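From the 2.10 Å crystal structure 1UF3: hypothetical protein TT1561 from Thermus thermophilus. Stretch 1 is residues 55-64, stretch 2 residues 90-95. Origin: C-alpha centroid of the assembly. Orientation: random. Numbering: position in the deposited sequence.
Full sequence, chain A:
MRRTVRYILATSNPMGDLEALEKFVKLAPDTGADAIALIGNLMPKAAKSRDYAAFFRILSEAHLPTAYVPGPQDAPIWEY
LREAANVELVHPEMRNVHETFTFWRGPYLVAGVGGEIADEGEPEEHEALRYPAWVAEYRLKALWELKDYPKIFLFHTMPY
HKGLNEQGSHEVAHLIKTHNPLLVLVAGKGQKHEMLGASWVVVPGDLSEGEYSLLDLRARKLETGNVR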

# COMPACT_ATOMS: atom_id res chain seq x y z
N PHE A 55 30.18 -6.44 1.92
CA PHE A 55 29.42 -5.95 3.08
C PHE A 55 28.25 -5.05 2.58
O PHE A 55 27.09 -5.27 2.89
CB PHE A 55 30.35 -5.14 3.98
CG PHE A 55 29.72 -4.65 5.25
CD1 PHE A 55 29.80 -5.40 6.42
CD2 PHE A 55 29.03 -3.43 5.27
CE1 PHE A 55 29.21 -4.95 7.61
CE2 PHE A 55 28.44 -2.97 6.45
CZ PHE A 55 28.53 -3.73 7.63
N PHE A 56 28.58 -4.02 1.80
CA PHE A 56 27.58 -3.10 1.25
C PHE A 56 26.57 -3.75 0.30
O PHE A 56 25.40 -3.37 0.26
CB PHE A 56 28.30 -1.94 0.58
CG PHE A 56 28.93 -1.01 1.56
CD1 PHE A 56 30.20 -0.50 1.34
CD2 PHE A 56 28.25 -0.63 2.72
CE1 PHE A 56 30.78 0.37 2.25
CE2 PHE A 56 28.83 0.25 3.63
CZ PHE A 56 30.10 0.75 3.39
N ARG A 57 27.01 -4.76 -0.45
CA ARG A 57 26.11 -5.45 -1.36
C ARG A 57 24.99 -6.12 -0.54
O ARG A 57 23.81 -6.09 -0.92
CB ARG A 57 26.88 -6.50 -2.16
CG ARG A 57 26.03 -7.22 -3.17
CD ARG A 57 26.48 -6.92 -4.59
NE ARG A 57 25.48 -7.38 -5.56
CZ ARG A 57 25.55 -7.17 -6.87
NH1 ARG A 57 26.57 -6.50 -7.40
NH2 ARG A 57 24.57 -7.62 -7.66
N ILE A 58 25.38 -6.73 0.57
CA ILE A 58 24.44 -7.41 1.45
C ILE A 58 23.53 -6.38 2.15
O ILE A 58 22.34 -6.58 2.23
CB ILE A 58 25.19 -8.27 2.52
CG1 ILE A 58 25.56 -9.62 1.90
CG2 ILE A 58 24.34 -8.47 3.79
CD1 ILE A 58 26.68 -10.35 2.62
N LEU A 59 24.11 -5.28 2.62
CA LEU A 59 23.32 -4.25 3.30
C LEU A 59 22.32 -3.60 2.34
O LEU A 59 21.20 -3.27 2.74
CB LEU A 59 24.23 -3.17 3.86
CG LEU A 59 23.85 -2.43 5.14
CD1 LEU A 59 24.58 -1.11 5.12
CD2 LEU A 59 22.37 -2.22 5.29
N SER A 60 22.73 -3.46 1.08
CA SER A 60 21.90 -2.85 0.03
C SER A 60 20.59 -3.60 -0.23
O SER A 60 19.64 -3.02 -0.77
CB SER A 60 22.69 -2.73 -1.28
OG SER A 60 22.71 -3.98 -1.97
N GLU A 61 20.52 -4.87 0.15
CA GLU A 61 19.31 -5.66 -0.05
C GLU A 61 18.10 -5.16 0.76
O GLU A 61 16.95 -5.44 0.42
CB GLU A 61 19.58 -7.12 0.31
CG GLU A 61 20.67 -7.78 -0.53
CD GLU A 61 20.11 -8.60 -1.68
OE1 GLU A 61 19.19 -8.10 -2.37
OE2 GLU A 61 20.60 -9.73 -1.89
N ALA A 62 18.38 -4.46 1.85
CA ALA A 62 17.33 -3.92 2.72
C ALA A 62 16.32 -3.02 1.99
O ALA A 62 15.12 -3.09 2.27
CB ALA A 62 17.96 -3.14 3.85
N HIS A 63 16.81 -2.17 1.09
CA HIS A 63 15.95 -1.21 0.39
C HIS A 63 15.24 -0.33 1.41
O HIS A 63 14.02 -0.18 1.36
CB HIS A 63 14.88 -1.92 -0.46
CG HIS A 63 15.40 -2.44 -1.76
ND1 HIS A 63 15.92 -3.71 -1.90
CD2 HIS A 63 15.53 -1.85 -2.97
CE1 HIS A 63 16.35 -3.88 -3.14
NE2 HIS A 63 16.12 -2.76 -3.81
N LEU A 64 16.00 0.23 2.35
CA LEU A 64 15.48 1.11 3.40
C LEU A 64 16.48 2.21 3.71
O LEU A 64 17.69 2.03 3.55
CB LEU A 64 15.24 0.34 4.73
CG LEU A 64 14.12 -0.69 4.96
CD1 LEU A 64 14.35 -1.36 6.31
CD2 LEU A 64 12.73 -0.01 4.93
N VAL A 90 24.05 4.05 -6.76
CA VAL A 90 22.83 3.45 -7.24
C VAL A 90 21.82 3.06 -6.17
O VAL A 90 20.71 2.65 -6.51
CB VAL A 90 23.13 2.24 -8.15
CG1 VAL A 90 23.69 2.75 -9.49
CG2 VAL A 90 24.15 1.33 -7.48
N HIS A 91 22.21 3.13 -4.90
CA HIS A 91 21.27 2.86 -3.81
C HIS A 91 21.42 4.09 -2.96
O HIS A 91 22.00 4.04 -1.86
CB HIS A 91 21.68 1.62 -3.01
CG HIS A 91 21.21 0.34 -3.62
ND1 HIS A 91 19.93 -0.15 -3.45
CD2 HIS A 91 21.85 -0.54 -4.43
CE1 HIS A 91 19.81 -1.28 -4.12
NE2 HIS A 91 20.95 -1.54 -4.72
N PRO A 92 20.92 5.23 -3.47
CA PRO A 92 21.01 6.50 -2.75
C PRO A 92 20.28 6.58 -1.40
O PRO A 92 20.41 7.56 -0.70
CB PRO A 92 20.54 7.54 -3.79
CG PRO A 92 19.55 6.78 -4.61
CD PRO A 92 20.22 5.40 -4.77
N GLU A 93 19.54 5.54 -1.04
CA GLU A 93 18.88 5.53 0.26
C GLU A 93 19.90 5.16 1.35
O GLU A 93 19.61 5.30 2.53
CB GLU A 93 17.71 4.55 0.29
CG GLU A 93 18.07 3.06 0.21
CD GLU A 93 18.46 2.63 -1.20
OE1 GLU A 93 18.39 1.42 -1.48
OE2 GLU A 93 18.82 3.49 -2.03
N MSE A 94 21.10 4.72 0.94
CA MSE A 94 22.15 4.35 1.91
C MSE A 94 23.04 5.54 2.06
O MSE A 94 23.22 6.31 1.11
CB MSE A 94 22.97 3.16 1.39
CG MSE A 94 22.14 1.97 1.13
SE MSE A 94 23.14 0.57 0.22
CE MSE A 94 24.27 0.05 1.75
N ARG A 95 23.63 5.69 3.23
CA ARG A 95 24.45 6.84 3.45
C ARG A 95 25.45 6.77 4.59
O ARG A 95 25.08 6.57 5.76
CB ARG A 95 23.54 8.07 3.67
CG ARG A 95 24.27 9.41 3.80
CD ARG A 95 25.16 9.72 2.56
NE ARG A 95 25.33 11.15 2.33
CZ ARG A 95 26.49 11.77 2.16
NH1 ARG A 95 27.64 11.11 2.22
NH2 ARG A 95 26.51 13.08 1.91
O HOH W 1 19.03 -0.19 1.28

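A helical segment and the loop that follows it pack against a tight turn and the start of a strand almost entirely through van der Waals and aromatic contacts, with no direct hydrogen bond between the stretches and one water bridging them. About 346 Å² of surface is buried, both sides summed. Stretch 1 continues a helix that began earlier in the chain and keeps helical backbone angles through Ala-62; stretch 2 folds into a type I beta turn from His-91 to Met-94, closed by the bond from Met-94 N to His-91 O (3.0 Å). This turn places His-91, Glu-93 and Met-94 with their CA-to-CB bonds toward stretch 1.

Met-94, a selenomethionine, gives up the most area. Its long, unbranched side chain (chi1 m, chi2 t, chi3 p) reaches stretch 1, where Met-94 SE lies 3.6 Å from Ser-60 CA and 3.7 Å from Ser-60 CB. The terminal methyl Met-94 CE goes on to Leu-59 CD1 at 3.6 Å and to Phe-56 CD2 at 4.2 Å, meeting the phenyl ring obliquely. Both Leu-59 and Phe-56 leave the helix sideways to stretch 2, yet the end of the leucine side chain comes nearer and, with the phenyl ring, gives the methyl of the flexible selenoether chain buried, apolar neighbors.

Ser-60 points toward the turn and is small enough to let both His-91 and Met-94 approach its backbone. Ser-60 CB sits over one face of the His-91 imidazole, 4.0 Å from the ring centroid and 12° off the normal, a CH-pi contact. The hydroxyl does not serve the other stretch: Ser-60 OG donates to Arg-57 O at 2.6 Å, so a polar group in a buried place is satisfied within its own stretch.

His-91 also meets His-63. The edge of its ring is directed toward the face of the His-63 ring in an offset edge-to-face pair, with centroids 5.6 Å apart and planes at 72°; the closest atoms are His-63 NE2 and His-91 CE1, 4.0 Å apart. Each imidazole is held from within its own stretch. His-63 ND1 donates to Glu-61 O (3.1 Å), and His-91 ND1 donates to Glu-93 OE1 (3.0 Å). His-63 has positive phi and psi (58/50), and although its CB points away from stretch 2, its ring end comes nearer.

Glu-93 supplies both the partner for His-91 and the polar link to stretch 1. Its side chain (chi1 p, chi2 m) brings Glu-93 CG to 3.5 Å from Leu-64 O and Glu-93 OE1 to 4.0 Å from His-63 CA. Water 1 completes the bridge, donating to Glu-93 OE1 (3.3 Å) and accepting from Leu-64 N (3.2 Å). The buried carboxylate thus has both an imidazole and a water for OE1. Leu-64 takes part through its backbone, since its side chain points away from stretch 2. Arg-57, Ile-58 and Glu-61 likewise point away and make no contact.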